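PDB 1TED: alpha-pyrone synthesis polyketide synthase-like Pks18 from Mycobacterium tuberculosis, which probably extends medium- and long-chain aliphatic acyl-CoA starters with malonyl-CoA to make tri- and tetraketide alpha-pyrones, as a homodimeric type III polyketide synthase. Local coordinates for residues 135-140 against 195-200. Residues are numbered along the deposited sequence; the frame is centred on the assembly and turned at random.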
ATOM      1  N   ILE A 135     -12.738  14.946   7.000  1.00 29.38           N
ATOM      2  CA  ILE A 135     -12.182  13.760   6.367  1.00 28.10           C
ATOM      3  C   ILE A 135     -10.667  13.799   6.454  1.00 27.25           C
ATOM      4  O   ILE A 135     -10.020  14.452   5.646  1.00 28.82           O
ATOM      5  CB  ILE A 135     -12.598  13.693   4.897  1.00 27.83           C
ATOM      6  CG1 ILE A 135     -14.126  13.674   4.807  1.00 29.94           C
ATOM      7  CG2 ILE A 135     -11.996  12.473   4.243  1.00 27.56           C
ATOM      8  CD1 ILE A 135     -14.655  13.595   3.395  1.00 31.55           C
ATOM      9  N   GLY A 136     -10.106  13.082   7.428  1.00 26.35           N
ATOM     10  CA  GLY A 136      -8.661  13.071   7.615  1.00 26.81           C
ATOM     11  C   GLY A 136      -7.827  11.947   7.006  1.00 26.03           C
ATOM     12  O   GLY A 136      -6.594  11.987   7.080  1.00 26.38           O
ATOM     13  N   LEU A 137      -8.468  10.951   6.405  1.00 25.57           N
ATOM     14  CA  LEU A 137      -7.730   9.836   5.806  1.00 25.35           C
ATOM     15  C   LEU A 137      -8.416   9.293   4.559  1.00 24.30           C
ATOM     16  O   LEU A 137      -9.637   9.162   4.498  1.00 23.57           O
ATOM     17  CB  LEU A 137      -7.563   8.695   6.827  1.00 24.43           C
ATOM     18  CG  LEU A 137      -6.876   7.387   6.410  1.00 22.80           C
ATOM     19  CD1 LEU A 137      -5.437   7.649   5.988  1.00 21.83           C
ATOM     20  CD2 LEU A 137      -6.898   6.409   7.578  1.00 25.30           C
ATOM     21  N   LEU A 138      -7.603   8.979   3.566  1.00 24.09           N
ATOM     22  CA  LEU A 138      -8.079   8.434   2.312  1.00 24.30           C
ATOM     23  C   LEU A 138      -7.252   7.192   2.027  1.00 23.70           C
ATOM     24  O   LEU A 138      -6.037   7.291   1.829  1.00 22.66           O
ATOM     25  CB  LEU A 138      -7.879   9.446   1.185  1.00 23.53           C
ATOM     26  CG  LEU A 138      -7.874   8.885  -0.239  1.00 24.70           C
ATOM     27  CD1 LEU A 138      -9.173   8.174  -0.526  1.00 26.18           C
ATOM     28  CD2 LEU A 138      -7.680  10.014  -1.221  1.00 28.52           C
ATOM     29  N   VAL A 139      -7.892   6.024   2.029  1.00 24.06           N
ATOM     30  CA  VAL A 139      -7.168   4.787   1.740  1.00 22.86           C
ATOM     31  C   VAL A 139      -7.582   4.294   0.365  1.00 23.08           C
ATOM     32  O   VAL A 139      -8.771   4.107   0.072  1.00 22.22           O
ATOM     33  CB  VAL A 139      -7.444   3.685   2.791  1.00 24.17           C
ATOM     34  CG1 VAL A 139      -6.596   2.451   2.490  1.00 22.62           C
ATOM     35  CG2 VAL A 139      -7.131   4.203   4.178  1.00 22.85           C
ATOM     36  N   LEU A 140      -6.592   4.086  -0.485  1.00 23.39           N
ATOM     37  CA  LEU A 140      -6.856   3.633  -1.840  1.00 24.04           C
ATOM     38  C   LEU A 140      -6.225   2.261  -2.064  1.00 24.97           C
ATOM     39  O   LEU A 140      -5.023   2.083  -1.867  1.00 22.91           O
ATOM     40  CB  LEU A 140      -6.289   4.655  -2.827  1.00 24.40           C
ATOM     41  CG  LEU A 140      -6.621   4.579  -4.318  1.00 27.04           C
ATOM     42  CD1 LEU A 140      -5.902   3.399  -4.953  1.00 25.38           C
ATOM     43  CD2 LEU A 140      -8.136   4.502  -4.502  1.00 24.69           C
ATOM     44  N   MET A 195     -12.756  12.582  13.482  1.00 29.38           N
ATOM     45  CA  MET A 195     -12.572  12.553  12.045  1.00 27.72           C
ATOM     46  C   MET A 195     -13.223  11.378  11.333  1.00 28.42           C
ATOM     47  O   MET A 195     -13.725  10.447  11.963  1.00 28.31           O
ATOM     48  CB  MET A 195     -11.079  12.576  11.752  1.00 27.75           C
ATOM     49  CG  MET A 195     -10.342  13.666  12.524  1.00 29.61           C
ATOM     50  SD  MET A 195     -10.790  15.325  11.961  1.00 30.95           S
ATOM     51  CE  MET A 195      -9.686  15.470  10.528  1.00 24.10           C
ATOM     52  N   LYS A 196     -13.221  11.443  10.007  1.00 27.44           N
ATOM     53  CA  LYS A 196     -13.780  10.382   9.183  1.00 27.04           C
ATOM     54  C   LYS A 196     -12.704   9.943   8.215  1.00 26.96           C
ATOM     55  O   LYS A 196     -11.733  10.672   7.958  1.00 24.71           O
ATOM     56  CB  LYS A 196     -14.988  10.875   8.388  1.00 26.30           C
ATOM     57  CG  LYS A 196     -16.005  11.642   9.208  1.00 27.89           C
ATOM     58  CD  LYS A 196     -16.619  10.789  10.296  1.00 29.02           C
ATOM     59  CE  LYS A 196     -17.394  11.659  11.271  1.00 29.04           C
ATOM     60  NZ  LYS A 196     -17.945  10.866  12.387  1.00 32.60           N
ATOM     61  N   ALA A 197     -12.881   8.746   7.672  1.00 26.91           N
ATOM     62  CA  ALA A 197     -11.932   8.208   6.719  1.00 26.65           C
ATOM     63  C   ALA A 197     -12.692   7.755   5.489  1.00 26.22           C
ATOM     64  O   ALA A 197     -13.832   7.266   5.590  1.00 24.22           O
ATOM     65  CB  ALA A 197     -11.177   7.040   7.337  1.00 26.45           C
ATOM     66  N   LEU A 198     -12.057   7.941   4.335  1.00 24.82           N
ATOM     67  CA  LEU A 198     -12.632   7.552   3.059  1.00 25.82           C
ATOM     68  C   LEU A 198     -11.810   6.389   2.513  1.00 27.49           C
ATOM     69  O   LEU A 198     -10.583   6.495   2.378  1.00 28.44           O
ATOM     70  CB  LEU A 198     -12.595   8.727   2.066  1.00 26.47           C
ATOM     71  CG  LEU A 198     -13.032   8.428   0.621  1.00 28.76           C
ATOM     72  CD1 LEU A 198     -14.519   8.118   0.576  1.00 27.80           C
ATOM     73  CD2 LEU A 198     -12.743   9.621  -0.274  1.00 28.66           C
ATOM     74  N   VAL A 199     -12.486   5.277   2.230  1.00 27.66           N
ATOM     75  CA  VAL A 199     -11.836   4.089   1.683  1.00 26.99           C
ATOM     76  C   VAL A 199     -12.309   3.878   0.250  1.00 26.83           C
ATOM     77  O   VAL A 199     -13.507   3.895  -0.034  1.00 29.32           O
ATOM     78  CB  VAL A 199     -12.145   2.828   2.531  1.00 26.65           C
ATOM     79  CG1 VAL A 199     -11.519   1.598   1.893  1.00 25.62           C
ATOM     80  CG2 VAL A 199     -11.577   3.003   3.911  1.00 25.15           C
ATOM     81  N   VAL A 200     -11.361   3.683  -0.659  1.00 25.85           N
ATOM     82  CA  VAL A 200     -11.701   3.512  -2.057  1.00 24.38           C
ATOM     83  C   VAL A 200     -10.975   2.325  -2.676  1.00 26.56           C
ATOM     84  O   VAL A 200      -9.746   2.250  -2.658  1.00 26.46           O
ATOM     85  CB  VAL A 200     -11.372   4.815  -2.861  1.00 24.99           C
ATOM     86  CG1 VAL A 200     -11.722   4.649  -4.321  1.00 22.02           C
ATOM     87  CG2 VAL A 200     -12.144   5.992  -2.285  1.00 21.84           C
TER
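Leu138 and Leu198 lie side by side and point the same way, with CD1 of Leu138 3.9 Å from CD2 of Leu198. That same CD1 is 4.1 Å from Val200 CG2, so one methyl bridges two residues of the neighbouring strand. Further along this face, Leu140 and Val200 cross obliquely, and CD2 of Leu140 comes 3.6 Å from Val200 CG1. Helix 151-159 packs here, touching Leu138, Leu140 and Val200. On the other face Leu137 CB meets Ala197 CB at 4.0 Å, and helix 177-191 packs against both. Just before strand 196-200 begins, the Met195 chain, bent at chi2 and chi3, brings CE to 3.9 Å from Gly136 CA.

The strands run in the same direction, their axes 16° apart. The first bond, Gly136 N to Lys196 O, is bent (137° at the hydrogen). Leu198 N donates almost straight to Leu137 O (2.7 Å, 175°). Leu198 O accepts from Val139 N at 2.8 Å. Val139 O accepts from Val200 N at 2.7 Å. Leu138 and Leu140 instead bond strand 166-171 through their backbones, placing the pair in the parallel, helix-flanked part of the thiolase-fold sheet. Apolar contacts on both faces thus enclose a ladder that satisfies these bonded groups.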